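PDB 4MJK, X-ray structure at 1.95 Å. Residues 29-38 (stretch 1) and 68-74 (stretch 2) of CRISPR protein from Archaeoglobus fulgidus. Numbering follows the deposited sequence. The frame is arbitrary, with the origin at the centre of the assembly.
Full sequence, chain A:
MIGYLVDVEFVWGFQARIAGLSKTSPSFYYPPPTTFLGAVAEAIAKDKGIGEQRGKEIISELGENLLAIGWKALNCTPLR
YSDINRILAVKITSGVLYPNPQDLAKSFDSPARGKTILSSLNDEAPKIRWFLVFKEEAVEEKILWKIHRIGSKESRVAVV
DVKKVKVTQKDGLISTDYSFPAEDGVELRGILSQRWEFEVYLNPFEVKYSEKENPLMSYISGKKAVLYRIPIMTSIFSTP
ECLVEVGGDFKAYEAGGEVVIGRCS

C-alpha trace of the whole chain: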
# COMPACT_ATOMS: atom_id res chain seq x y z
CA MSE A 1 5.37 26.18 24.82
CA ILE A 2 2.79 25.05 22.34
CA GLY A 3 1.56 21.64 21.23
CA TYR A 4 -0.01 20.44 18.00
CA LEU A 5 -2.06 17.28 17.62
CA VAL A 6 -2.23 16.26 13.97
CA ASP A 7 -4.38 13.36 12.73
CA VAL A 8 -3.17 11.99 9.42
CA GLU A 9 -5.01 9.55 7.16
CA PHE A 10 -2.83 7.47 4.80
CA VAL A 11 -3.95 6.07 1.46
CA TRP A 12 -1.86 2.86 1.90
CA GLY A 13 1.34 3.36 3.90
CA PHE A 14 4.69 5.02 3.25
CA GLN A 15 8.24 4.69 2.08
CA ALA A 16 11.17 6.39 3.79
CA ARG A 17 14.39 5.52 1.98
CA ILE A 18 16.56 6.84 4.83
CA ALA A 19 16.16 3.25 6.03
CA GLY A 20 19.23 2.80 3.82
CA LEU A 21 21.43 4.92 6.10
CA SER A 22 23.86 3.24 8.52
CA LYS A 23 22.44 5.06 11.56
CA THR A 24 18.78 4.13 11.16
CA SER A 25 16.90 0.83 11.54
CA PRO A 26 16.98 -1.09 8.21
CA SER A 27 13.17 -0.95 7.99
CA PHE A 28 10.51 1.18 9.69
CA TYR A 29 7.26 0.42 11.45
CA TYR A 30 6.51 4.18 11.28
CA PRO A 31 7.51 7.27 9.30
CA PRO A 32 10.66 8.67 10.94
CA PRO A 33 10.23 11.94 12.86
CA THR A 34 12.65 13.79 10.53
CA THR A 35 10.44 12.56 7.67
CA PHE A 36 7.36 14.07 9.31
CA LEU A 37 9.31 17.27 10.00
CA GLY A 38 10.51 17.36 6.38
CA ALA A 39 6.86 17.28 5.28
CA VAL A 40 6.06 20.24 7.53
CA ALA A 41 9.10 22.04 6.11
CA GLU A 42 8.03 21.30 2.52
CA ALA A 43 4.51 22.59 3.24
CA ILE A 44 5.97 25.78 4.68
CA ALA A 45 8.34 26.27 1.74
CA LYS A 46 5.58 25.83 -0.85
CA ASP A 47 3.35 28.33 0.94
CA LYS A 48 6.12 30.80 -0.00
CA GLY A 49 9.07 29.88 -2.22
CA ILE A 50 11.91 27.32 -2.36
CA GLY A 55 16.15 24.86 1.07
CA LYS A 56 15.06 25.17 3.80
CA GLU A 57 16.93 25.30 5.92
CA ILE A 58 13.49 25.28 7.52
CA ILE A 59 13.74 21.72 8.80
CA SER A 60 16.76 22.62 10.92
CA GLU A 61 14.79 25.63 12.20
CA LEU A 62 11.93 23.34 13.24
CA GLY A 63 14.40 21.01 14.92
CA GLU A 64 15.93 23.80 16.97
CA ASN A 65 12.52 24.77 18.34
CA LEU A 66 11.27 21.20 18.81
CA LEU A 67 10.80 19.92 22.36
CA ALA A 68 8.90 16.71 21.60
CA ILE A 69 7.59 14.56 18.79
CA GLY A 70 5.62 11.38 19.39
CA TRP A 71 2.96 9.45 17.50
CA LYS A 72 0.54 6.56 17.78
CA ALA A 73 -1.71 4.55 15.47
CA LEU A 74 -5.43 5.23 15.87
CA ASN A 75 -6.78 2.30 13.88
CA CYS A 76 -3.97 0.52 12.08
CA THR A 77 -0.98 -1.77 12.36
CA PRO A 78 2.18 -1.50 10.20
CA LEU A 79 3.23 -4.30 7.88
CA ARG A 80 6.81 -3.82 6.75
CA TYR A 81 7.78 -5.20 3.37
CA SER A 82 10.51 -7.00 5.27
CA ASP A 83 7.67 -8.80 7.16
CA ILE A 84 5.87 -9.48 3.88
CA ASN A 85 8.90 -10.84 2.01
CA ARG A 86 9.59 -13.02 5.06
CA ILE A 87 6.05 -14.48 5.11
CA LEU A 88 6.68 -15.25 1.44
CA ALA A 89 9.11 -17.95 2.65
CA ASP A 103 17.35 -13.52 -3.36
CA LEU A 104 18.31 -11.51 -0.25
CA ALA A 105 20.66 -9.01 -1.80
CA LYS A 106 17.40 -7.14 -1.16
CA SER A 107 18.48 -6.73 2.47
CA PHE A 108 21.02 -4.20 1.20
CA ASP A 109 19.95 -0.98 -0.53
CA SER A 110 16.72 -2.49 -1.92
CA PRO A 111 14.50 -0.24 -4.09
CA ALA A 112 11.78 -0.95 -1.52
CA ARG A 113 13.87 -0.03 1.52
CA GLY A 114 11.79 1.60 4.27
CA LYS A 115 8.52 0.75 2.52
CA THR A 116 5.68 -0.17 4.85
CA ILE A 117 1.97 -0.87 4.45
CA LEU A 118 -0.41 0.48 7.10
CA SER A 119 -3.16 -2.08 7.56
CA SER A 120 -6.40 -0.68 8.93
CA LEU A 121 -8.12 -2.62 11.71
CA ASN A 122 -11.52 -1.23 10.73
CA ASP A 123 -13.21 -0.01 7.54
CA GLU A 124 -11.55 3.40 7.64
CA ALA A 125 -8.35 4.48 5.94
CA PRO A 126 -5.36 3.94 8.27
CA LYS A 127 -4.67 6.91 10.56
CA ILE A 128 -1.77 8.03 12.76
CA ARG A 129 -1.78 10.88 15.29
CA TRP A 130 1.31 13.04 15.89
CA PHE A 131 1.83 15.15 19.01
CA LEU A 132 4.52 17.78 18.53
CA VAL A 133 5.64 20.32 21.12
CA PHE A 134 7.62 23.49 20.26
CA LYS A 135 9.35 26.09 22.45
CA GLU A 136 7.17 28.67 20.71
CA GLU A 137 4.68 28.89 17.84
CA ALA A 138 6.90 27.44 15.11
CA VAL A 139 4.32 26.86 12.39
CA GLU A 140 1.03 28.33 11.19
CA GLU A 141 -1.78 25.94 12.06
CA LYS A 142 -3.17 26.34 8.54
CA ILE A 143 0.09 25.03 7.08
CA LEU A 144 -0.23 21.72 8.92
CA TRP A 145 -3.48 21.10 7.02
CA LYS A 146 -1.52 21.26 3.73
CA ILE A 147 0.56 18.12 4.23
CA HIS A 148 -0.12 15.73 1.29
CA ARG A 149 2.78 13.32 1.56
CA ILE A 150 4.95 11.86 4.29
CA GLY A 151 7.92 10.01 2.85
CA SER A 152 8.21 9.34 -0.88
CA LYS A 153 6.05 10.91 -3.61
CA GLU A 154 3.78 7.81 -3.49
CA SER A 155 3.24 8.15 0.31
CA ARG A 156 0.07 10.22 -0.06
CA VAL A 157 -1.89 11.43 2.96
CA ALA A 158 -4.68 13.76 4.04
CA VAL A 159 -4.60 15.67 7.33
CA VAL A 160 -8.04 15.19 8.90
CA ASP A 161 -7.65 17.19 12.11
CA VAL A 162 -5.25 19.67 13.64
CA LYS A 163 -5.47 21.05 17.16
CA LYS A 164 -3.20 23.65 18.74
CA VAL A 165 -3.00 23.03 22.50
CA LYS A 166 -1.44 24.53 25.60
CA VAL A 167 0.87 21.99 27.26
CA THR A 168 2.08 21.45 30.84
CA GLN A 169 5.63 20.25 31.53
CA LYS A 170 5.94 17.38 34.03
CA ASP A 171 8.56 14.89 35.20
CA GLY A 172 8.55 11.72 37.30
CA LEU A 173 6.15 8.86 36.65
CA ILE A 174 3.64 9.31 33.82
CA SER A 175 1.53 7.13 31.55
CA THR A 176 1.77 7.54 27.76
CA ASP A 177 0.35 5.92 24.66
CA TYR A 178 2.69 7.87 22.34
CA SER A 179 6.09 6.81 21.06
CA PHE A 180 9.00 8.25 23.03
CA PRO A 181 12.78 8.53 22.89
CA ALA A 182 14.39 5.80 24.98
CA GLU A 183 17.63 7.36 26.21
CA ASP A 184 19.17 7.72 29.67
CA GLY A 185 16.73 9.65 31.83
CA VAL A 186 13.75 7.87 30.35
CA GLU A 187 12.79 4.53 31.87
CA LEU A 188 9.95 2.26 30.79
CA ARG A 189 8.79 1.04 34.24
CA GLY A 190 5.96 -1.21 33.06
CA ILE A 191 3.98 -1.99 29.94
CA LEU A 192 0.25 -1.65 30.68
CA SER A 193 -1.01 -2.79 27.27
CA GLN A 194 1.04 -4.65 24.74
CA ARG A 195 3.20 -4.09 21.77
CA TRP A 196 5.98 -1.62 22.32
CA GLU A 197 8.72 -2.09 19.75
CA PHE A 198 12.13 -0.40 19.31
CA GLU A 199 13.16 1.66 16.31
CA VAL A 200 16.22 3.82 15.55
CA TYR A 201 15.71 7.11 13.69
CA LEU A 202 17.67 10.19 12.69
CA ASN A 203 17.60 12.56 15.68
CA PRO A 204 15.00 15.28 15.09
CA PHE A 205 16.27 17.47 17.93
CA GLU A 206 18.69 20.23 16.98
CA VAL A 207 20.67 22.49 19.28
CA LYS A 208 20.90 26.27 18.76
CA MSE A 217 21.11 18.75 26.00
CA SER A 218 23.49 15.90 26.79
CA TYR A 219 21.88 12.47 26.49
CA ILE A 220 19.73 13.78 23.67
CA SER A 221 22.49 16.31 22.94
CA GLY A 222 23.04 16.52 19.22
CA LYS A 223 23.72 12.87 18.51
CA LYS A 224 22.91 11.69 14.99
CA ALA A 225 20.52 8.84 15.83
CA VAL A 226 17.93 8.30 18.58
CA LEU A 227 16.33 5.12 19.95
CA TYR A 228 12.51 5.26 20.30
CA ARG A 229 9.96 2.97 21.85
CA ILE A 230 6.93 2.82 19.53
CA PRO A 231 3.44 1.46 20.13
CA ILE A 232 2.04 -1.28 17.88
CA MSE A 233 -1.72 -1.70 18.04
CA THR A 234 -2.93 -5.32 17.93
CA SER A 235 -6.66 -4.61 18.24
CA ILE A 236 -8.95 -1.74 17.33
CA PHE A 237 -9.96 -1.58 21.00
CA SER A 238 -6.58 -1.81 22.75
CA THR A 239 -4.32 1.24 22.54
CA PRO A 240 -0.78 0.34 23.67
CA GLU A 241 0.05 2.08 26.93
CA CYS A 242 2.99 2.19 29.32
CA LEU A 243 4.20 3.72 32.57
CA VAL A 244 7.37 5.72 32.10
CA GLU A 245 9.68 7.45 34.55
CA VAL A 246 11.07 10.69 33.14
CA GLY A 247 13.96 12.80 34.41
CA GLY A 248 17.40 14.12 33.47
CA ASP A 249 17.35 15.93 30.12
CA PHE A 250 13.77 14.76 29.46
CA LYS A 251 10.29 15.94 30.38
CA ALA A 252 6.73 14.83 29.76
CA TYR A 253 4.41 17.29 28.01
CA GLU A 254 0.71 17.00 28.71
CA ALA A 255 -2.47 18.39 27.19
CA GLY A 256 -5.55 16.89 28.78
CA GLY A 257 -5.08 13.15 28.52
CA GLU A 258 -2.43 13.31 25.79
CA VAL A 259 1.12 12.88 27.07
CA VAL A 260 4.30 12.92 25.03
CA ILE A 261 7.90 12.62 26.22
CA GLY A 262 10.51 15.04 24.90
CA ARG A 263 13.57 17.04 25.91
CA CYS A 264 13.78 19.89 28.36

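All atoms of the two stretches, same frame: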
# COMPACT_ATOMS: atom_id res chain seq x y z
N TYR A 29 8.68 0.57 11.16
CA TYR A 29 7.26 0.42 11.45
C TYR A 29 6.52 1.74 11.16
O TYR A 29 5.39 1.74 10.64
CB TYR A 29 7.04 0.01 12.91
CG TYR A 29 7.45 -1.41 13.25
CD1 TYR A 29 6.63 -2.49 12.94
CD2 TYR A 29 8.66 -1.67 13.89
CE1 TYR A 29 6.99 -3.79 13.26
CE2 TYR A 29 9.03 -2.98 14.23
CZ TYR A 29 8.20 -4.03 13.90
OH TYR A 29 8.55 -5.32 14.22
N TYR A 30 7.17 2.88 11.46
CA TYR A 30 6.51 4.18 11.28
C TYR A 30 7.36 5.19 10.51
O TYR A 30 8.57 5.08 10.48
CB TYR A 30 6.17 4.81 12.63
CG TYR A 30 5.11 4.07 13.38
CD1 TYR A 30 3.77 4.18 13.00
CD2 TYR A 30 5.43 3.26 14.47
CE1 TYR A 30 2.78 3.50 13.68
CE2 TYR A 30 4.45 2.57 15.16
CZ TYR A 30 3.11 2.70 14.76
OH TYR A 30 2.11 2.02 15.42
N PRO A 31 6.71 6.21 9.93
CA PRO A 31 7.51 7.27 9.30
C PRO A 31 8.44 7.90 10.33
O PRO A 31 7.98 8.26 11.42
CB PRO A 31 6.45 8.29 8.87
CG PRO A 31 5.21 7.49 8.71
CD PRO A 31 5.27 6.48 9.83
N PRO A 32 9.73 8.02 10.01
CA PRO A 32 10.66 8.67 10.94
C PRO A 32 10.25 10.11 11.27
O PRO A 32 9.62 10.78 10.45
CB PRO A 32 11.99 8.66 10.18
CG PRO A 32 11.86 7.46 9.24
CD PRO A 32 10.41 7.48 8.81
N PRO A 33 10.60 10.57 12.48
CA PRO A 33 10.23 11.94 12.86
C PRO A 33 10.89 13.02 11.98
O PRO A 33 10.28 14.06 11.77
CB PRO A 33 10.69 12.05 14.33
CG PRO A 33 11.67 10.95 14.53
CD PRO A 33 11.23 9.84 13.58
N THR A 34 12.10 12.79 11.45
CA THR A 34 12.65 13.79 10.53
C THR A 34 11.87 13.79 9.21
O THR A 34 11.84 14.80 8.51
CB THR A 34 14.14 13.62 10.25
OG1 THR A 34 14.42 12.28 9.84
CG2 THR A 34 14.96 13.95 11.50
N THR A 35 11.26 12.65 8.88
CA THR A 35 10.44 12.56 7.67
C THR A 35 9.16 13.39 7.83
O THR A 35 8.77 14.13 6.92
CB THR A 35 10.14 11.09 7.30
OG1 THR A 35 11.38 10.41 7.04
CG2 THR A 35 9.27 11.01 6.05
N PHE A 36 8.52 13.27 8.99
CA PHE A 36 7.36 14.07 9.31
C PHE A 36 7.72 15.55 9.33
O PHE A 36 7.00 16.38 8.78
CB PHE A 36 6.77 13.69 10.67
CG PHE A 36 5.51 14.43 10.99
CD1 PHE A 36 4.27 13.92 10.60
CD2 PHE A 36 5.56 15.66 11.63
CE1 PHE A 36 3.11 14.61 10.87
CE2 PHE A 36 4.39 16.35 11.90
CZ PHE A 36 3.17 15.84 11.52
N LEU A 37 8.85 15.88 9.97
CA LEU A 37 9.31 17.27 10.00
C LEU A 37 9.64 17.81 8.61
O LEU A 37 9.40 18.97 8.32
CB LEU A 37 10.52 17.45 10.93
CG LEU A 37 10.20 17.35 12.43
CD1 LEU A 37 11.46 17.37 13.25
CD2 LEU A 37 9.24 18.47 12.88
N GLY A 38 10.22 16.97 7.76
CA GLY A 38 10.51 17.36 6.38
C GLY A 38 9.24 17.70 5.62
O GLY A 38 9.24 18.58 4.76
N ALA A 68 9.41 18.08 21.58
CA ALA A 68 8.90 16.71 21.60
C ALA A 68 8.25 16.35 20.29
O ALA A 68 7.63 17.19 19.65
CB ALA A 68 7.90 16.54 22.74
N ILE A 69 8.38 15.09 19.89
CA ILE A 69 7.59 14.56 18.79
C ILE A 69 7.33 13.10 19.03
O ILE A 69 8.27 12.30 19.13
CB ILE A 69 8.27 14.77 17.42
CG1 ILE A 69 7.42 14.11 16.31
CG2 ILE A 69 9.68 14.22 17.41
CD1 ILE A 69 7.87 14.48 14.89
N GLY A 70 6.06 12.75 19.16
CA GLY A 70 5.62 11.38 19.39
C GLY A 70 4.41 11.10 18.52
O GLY A 70 3.80 12.02 17.98
N TRP A 71 4.06 9.83 18.37
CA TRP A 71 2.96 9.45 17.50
C TRP A 71 2.41 8.12 17.94
O TRP A 71 3.07 7.37 18.67
CB TRP A 71 3.43 9.37 16.04
CG TRP A 71 4.57 8.41 15.85
CD1 TRP A 71 4.50 7.09 15.48
CD2 TRP A 71 5.96 8.68 16.06
NE1 TRP A 71 5.76 6.54 15.44
CE2 TRP A 71 6.67 7.50 15.80
CE3 TRP A 71 6.67 9.83 16.45
CZ2 TRP A 71 8.06 7.42 15.89
CZ3 TRP A 71 8.06 9.75 16.54
CH2 TRP A 71 8.73 8.55 16.27
N LYS A 72 1.18 7.84 17.51
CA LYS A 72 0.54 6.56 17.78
C LYS A 72 -0.50 6.27 16.70
O LYS A 72 -1.09 7.19 16.12
CB LYS A 72 -0.13 6.56 19.16
CG LYS A 72 -1.29 7.52 19.27
CD LYS A 72 -1.79 7.63 20.70
CE LYS A 72 -2.92 8.66 20.78
NZ LYS A 72 -3.45 8.85 22.19
N ALA A 73 -0.71 4.98 16.43
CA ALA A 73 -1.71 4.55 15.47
C ALA A 73 -3.06 4.73 16.14
O ALA A 73 -3.16 4.56 17.34
CB ALA A 73 -1.49 3.08 15.09
N LEU A 74 -4.07 5.12 15.37
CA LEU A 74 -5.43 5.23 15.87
C LEU A 74 -6.25 4.01 15.50
O LEU A 74 -7.16 3.61 16.22
CB LEU A 74 -6.11 6.51 15.33
CG LEU A 74 -5.36 7.80 15.70
CD1 LEU A 74 -5.96 9.04 15.04
CD2 LEU A 74 -5.31 7.96 17.20

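Stretch 1 runs as a loop through Tyr30, Pro31 and Pro32 and enters a helix at Pro33; stretch 2 is extended, a strand from Ala68 to Ala73. The helix and strand axes approach to 9.9 Å with their N-to-C directions 102° apart, nearly a right angle. Pro32 occupies the N-cap position, and its O accepts hydrogen bonds from Phe36 N (3.1 Å) and, weakly, from Thr35 N (2.9 Å). Proline suits position 33 because the first turn of a helix does not require its missing amide hydrogen. No hydrogen bond links the two stretches, and the closest atoms of every touching residue pair belong to side chains; the contact buries 363 Å² over both sides.

Alternation along the strand selects them: Ile69 and Trp71 direct CA-to-CB toward stretch 1, whereas that of Lys72 points away and Gly70 has no side chain. With chi1 and chi2 both t, Ile69 extends CD1 to Pro33 CB (3.8 Å), Phe36 CD2 (4.2 Å) and Leu37 CG (4.4 Å). One methyl thus meets three apolar residues of the helix, while Ile69 CG2 lies 3.9 Å from Pro33 CB, so a beta-branched apolar side chain suits the place. Leu37 starts sideways, but its end comes nearer.

Trp71, chi1 57° (p), presents its edge to the face of Tyr30 in an offset edge-to-face pair: the five-membered ring and the Tyr30 ring have centroids 4.8 Å apart and planes at 67°. The closest atoms are Trp71 NE1 and Tyr30 CG, at 3.3 Å. The indole is long enough that Trp71 CH2 also reaches Pro33 CD, at 3.9 Å. Farther along, Tyr30 OH lies 3.8 Å from Ala73 CB, a small methyl beside the hydroxyl, which is hydrogen-bonded elsewhere in the structure and so satisfied although Tyr30 is buried.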